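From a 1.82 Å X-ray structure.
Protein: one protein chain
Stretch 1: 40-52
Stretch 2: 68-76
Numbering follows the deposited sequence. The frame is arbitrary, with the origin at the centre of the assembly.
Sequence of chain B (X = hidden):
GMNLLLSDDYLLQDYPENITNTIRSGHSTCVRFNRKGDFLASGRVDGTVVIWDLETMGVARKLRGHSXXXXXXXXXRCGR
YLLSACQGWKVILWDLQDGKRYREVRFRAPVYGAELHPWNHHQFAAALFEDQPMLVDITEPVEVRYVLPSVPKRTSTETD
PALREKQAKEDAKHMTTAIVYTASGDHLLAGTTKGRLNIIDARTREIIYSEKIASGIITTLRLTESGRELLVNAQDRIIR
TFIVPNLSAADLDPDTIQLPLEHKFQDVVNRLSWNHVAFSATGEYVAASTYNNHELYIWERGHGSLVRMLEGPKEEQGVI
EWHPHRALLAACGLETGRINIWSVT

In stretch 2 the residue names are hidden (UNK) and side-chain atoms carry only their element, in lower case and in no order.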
# COMPACT_ATOMS: atom_id res chain seq x y z
N LEU B 40 3.30 5.05 15.94
CA LEU B 40 2.30 5.01 14.89
C LEU B 40 2.34 6.34 14.16
O LEU B 40 2.37 7.40 14.80
CB LEU B 40 0.90 4.76 15.44
CG LEU B 40 -0.22 4.89 14.41
CD1 LEU B 40 -0.26 3.64 13.52
CD2 LEU B 40 -1.53 5.11 15.15
N ALA B 41 2.40 6.29 12.84
CA ALA B 41 2.32 7.50 12.07
C ALA B 41 0.91 7.68 11.53
O ALA B 41 0.26 6.70 11.16
CB ALA B 41 3.30 7.47 10.90
N SER B 42 0.46 8.91 11.51
CA SER B 42 -0.85 9.28 11.00
C SER B 42 -0.67 10.40 9.97
O SER B 42 0.13 11.31 10.18
CB SER B 42 -1.77 9.71 12.16
OG SER B 42 -3.03 10.11 11.69
N GLY B 43 -1.39 10.33 8.86
CA GLY B 43 -1.38 11.42 7.88
C GLY B 43 -2.78 11.99 7.88
O GLY B 43 -3.75 11.27 8.17
N ARG B 44 -2.89 13.29 7.59
CA ARG B 44 -4.15 14.03 7.74
C ARG B 44 -4.56 14.66 6.42
O ARG B 44 -3.76 14.82 5.49
CB ARG B 44 -4.04 15.11 8.84
CG ARG B 44 -3.07 14.69 9.94
CD ARG B 44 -3.12 15.49 11.20
NE ARG B 44 -3.42 16.88 11.02
CZ ARG B 44 -3.34 17.79 12.00
NH1 ARG B 44 -2.94 17.42 13.22
NH2 ARG B 44 -3.65 19.05 11.77
N VAL B 45 -5.83 15.05 6.39
CA VAL B 45 -6.39 15.72 5.22
C VAL B 45 -5.56 16.94 4.85
O VAL B 45 -5.35 17.24 3.67
CB VAL B 45 -7.85 16.12 5.48
CG1 VAL B 45 -8.34 17.14 4.42
CG2 VAL B 45 -8.74 14.91 5.53
N ASP B 46 -5.06 17.67 5.87
CA ASP B 46 -4.35 18.92 5.60
C ASP B 46 -2.85 18.72 5.30
O ASP B 46 -2.11 19.71 5.26
CB ASP B 46 -4.50 19.90 6.77
CG ASP B 46 -3.89 19.38 8.07
OD1 ASP B 46 -3.44 18.22 8.12
OD2 ASP B 46 -3.84 20.15 9.05
N GLY B 47 -2.40 17.50 5.10
CA GLY B 47 -1.01 17.26 4.76
C GLY B 47 -0.09 17.09 5.94
O GLY B 47 1.07 16.71 5.75
N THR B 48 -0.57 17.32 7.16
CA THR B 48 0.29 17.10 8.32
C THR B 48 0.46 15.61 8.60
O THR B 48 -0.46 14.81 8.40
CB THR B 48 -0.28 17.81 9.55
OG1 THR B 48 -0.54 19.18 9.24
CG2 THR B 48 0.71 17.73 10.71
N VAL B 49 1.64 15.24 9.10
CA VAL B 49 1.92 13.88 9.54
C VAL B 49 2.20 13.89 11.03
O VAL B 49 2.92 14.76 11.52
CB VAL B 49 3.11 13.27 8.78
CG1 VAL B 49 3.43 11.87 9.36
CG2 VAL B 49 2.74 13.16 7.29
N VAL B 50 1.57 12.95 11.76
CA VAL B 50 1.66 12.90 13.21
C VAL B 50 2.32 11.59 13.62
O VAL B 50 1.99 10.52 13.10
CB VAL B 50 0.27 13.06 13.87
CG1 VAL B 50 0.39 13.03 15.40
CG2 VAL B 50 -0.34 14.39 13.44
N ILE B 51 3.28 11.68 14.52
CA ILE B 51 3.97 10.53 15.08
C ILE B 51 3.42 10.37 16.49
O ILE B 51 3.64 11.25 17.33
CB ILE B 51 5.49 10.74 15.11
CG1 ILE B 51 6.01 11.07 13.69
CG2 ILE B 51 6.16 9.56 15.80
CD1 ILE B 51 5.47 10.06 12.61
N TRP B 52 2.71 9.27 16.75
CA TRP B 52 2.16 8.97 18.08
C TRP B 52 3.09 8.02 18.82
O TRP B 52 3.44 6.97 18.29
CB TRP B 52 0.79 8.32 17.98
CG TRP B 52 -0.24 9.13 17.30
CD1 TRP B 52 -0.46 9.23 15.95
CD2 TRP B 52 -1.22 9.94 17.93
NE1 TRP B 52 -1.52 10.08 15.71
CE2 TRP B 52 -2.02 10.50 16.91
CE3 TRP B 52 -1.53 10.23 19.27
CZ2 TRP B 52 -3.07 11.36 17.19
CZ3 TRP B 52 -2.58 11.04 19.53
CH2 TRP B 52 -3.33 11.61 18.49
N UNK B 68 -1.77 18.72 1.17
CA UNK B 68 -2.95 18.03 0.68
C UNK B 68 -2.99 16.66 1.35
O UNK B 68 -2.06 16.29 2.08
c UNK B 68 -2.97 17.92 -0.87
c UNK B 68 -3.52 19.22 -1.60
c UNK B 68 -4.39 18.85 -2.83
n UNK B 68 -4.07 17.82 -5.13
c UNK B 68 -3.61 18.88 -4.15
N UNK B 69 -4.08 15.92 1.12
CA UNK B 69 -4.30 14.66 1.81
C UNK B 69 -3.10 13.74 1.71
O UNK B 69 -2.62 13.44 0.61
n UNK B 69 -7.92 14.07 1.41
c UNK B 69 -5.51 13.91 1.24
c UNK B 69 -6.78 14.73 1.26
o UNK B 69 -6.75 15.95 1.11
N UNK B 70 -2.63 13.27 2.86
CA UNK B 70 -1.63 12.21 2.84
C UNK B 70 -2.27 10.95 2.28
O UNK B 70 -3.39 10.56 2.64
c UNK B 70 -1.06 11.97 4.24
c UNK B 70 -0.02 10.85 4.18
c UNK B 70 -0.52 13.29 4.81
c UNK B 70 0.67 13.82 3.97
N UNK B 71 -1.55 10.29 1.37
CA UNK B 71 -2.00 9.06 0.76
C UNK B 71 -1.21 7.82 1.15
O UNK B 71 -1.75 6.72 1.02
c UNK B 71 -3.00 10.21 -1.28
o UNK B 71 -0.64 9.64 -1.13
c UNK B 71 -1.95 9.18 -0.77
N UNK B 72 0.03 7.95 1.64
CA UNK B 72 0.75 6.77 2.11
C UNK B 72 1.87 7.15 3.05
O UNK B 72 2.32 8.31 3.10
o UNK B 72 2.45 6.55 0.35
c UNK B 72 1.32 5.92 0.96
N UNK B 73 2.25 6.16 3.85
CA UNK B 73 3.31 6.26 4.83
C UNK B 73 4.08 4.96 4.82
O UNK B 73 3.48 3.90 4.84
c UNK B 73 1.90 7.65 6.48
c UNK B 73 1.00 7.42 7.73
c UNK B 73 2.79 8.92 6.66
c UNK B 73 2.77 6.44 6.27
N UNK B 74 5.41 5.07 4.86
CA UNK B 74 6.29 3.92 4.75
C UNK B 74 7.50 4.16 5.63
O UNK B 74 8.20 5.17 5.46
c UNK B 74 6.72 3.74 3.28
o UNK B 74 7.71 2.75 3.12
N UNK B 75 7.76 3.24 6.55
CA UNK B 75 8.82 3.40 7.53
C UNK B 75 10.08 2.68 7.07
O UNK B 75 10.00 1.64 6.44
c UNK B 75 7.35 6.10 13.01
c UNK B 75 6.34 4.77 11.31
c UNK B 75 8.76 4.88 11.43
c UNK B 75 5.99 3.42 9.54
c UNK B 75 7.38 3.53 9.68
n UNK B 75 5.37 4.17 10.52
c UNK B 75 8.62 5.72 12.55
c UNK B 75 6.19 5.63 12.41
c UNK B 75 8.43 2.81 8.87
c UNK B 75 7.61 4.38 10.81
N UNK B 76 11.23 3.21 7.47
CA UNK B 76 12.49 2.55 7.19
C UNK B 76 12.64 1.34 8.12
O UNK B 76 11.97 1.25 9.15
o UNK B 76 13.84 3.85 8.76
c UNK B 76 13.68 3.50 7.39

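Position 68 carries four carbons in a row ending in a nitrogen. Its CA-to-CB bond points away from stretch 1, and contact is left to the backbone: its O lies 3.0 Å from Gly47 CA. The unbranched chain is that of Lys68. A long, charged chain suits this exposed place, where its terminal nitrogen is hydrogen-bonded elsewhere in the structure.

Position 69 has two carbons, the second bearing one oxygen and one nitrogen: a short carboxamide. It packs beside the turn, its backbone N 3.1 Å from Val45 O at an angle too poor for a hydrogen bond, while its CA makes a CA-H...O contact of 3.3 Å with the same Val45 O. This is Asn69, a polar side chain that fits this partly exposed edge.

Position 70 shows four carbons forked at the first, one arm two carbons long. Its CB sits 3.7 Å from Gly43 CA, and the long arm reaches toward Gly47 and Val49. It is Ile70. The closeness to Gly43 is possible because Gly43 has no side chain; an ideal CB there would lie 2.5 Å from the CB of Ile70. The long arm ends at CD1, 4.0 Å from Val49 CG2 and 3.4 Å from Gly47 O, so an apolar, beta-branched residue fills the space.

Position 71 has one carbon carrying an oxygen and a carbon, and position 72 one carbon followed by an oxygen; neither touches stretch 1. They are Thr71 and Ser72, partly exposed, with both hydroxyls hydrogen-bonded elsewhere in the structure.

Position 73 again has four carbons, but forked at the second; one branch end reaches Ala41, the other Val49. The fork lets Leu73 place CD1 3.9 Å from Ala41 CB and CD2 4.0 Å from Val49 CG1, reaching both strands from a buried site.

Position 74, one carbon then one oxygen, is out of reach. Ser74 is small enough for a buried site and has its hydroxyl satisfied elsewhere.

Position 75 bears fused five- and six-membered rings with eight carbons and one nitrogen, touching Ala41 and Ile51. Trp75 brings CZ2 to 3.7 Å from Ala41 CB and CH2 to 4.4 Å from Ile51 CD1, a broad apolar ring system packed against a small alanine.

Position 76, one carbon and one oxygen, is Ser76, beyond contact and hydrogen-bonded elsewhere.

The contact thus joins a polar end to an apolar body. Near the turn, Ile70 N donates a nearly straight hydrogen bond to Arg44 O (3.3 Å, 170°). Ile70 packs on Gly43 where the strands are close; farther on, nearly antiparallel strands 40-44 and 70-75 diverge, and Leu73 and Trp75 fill the gap.

Stretch 2, residues 68-76: KNITSLSWS
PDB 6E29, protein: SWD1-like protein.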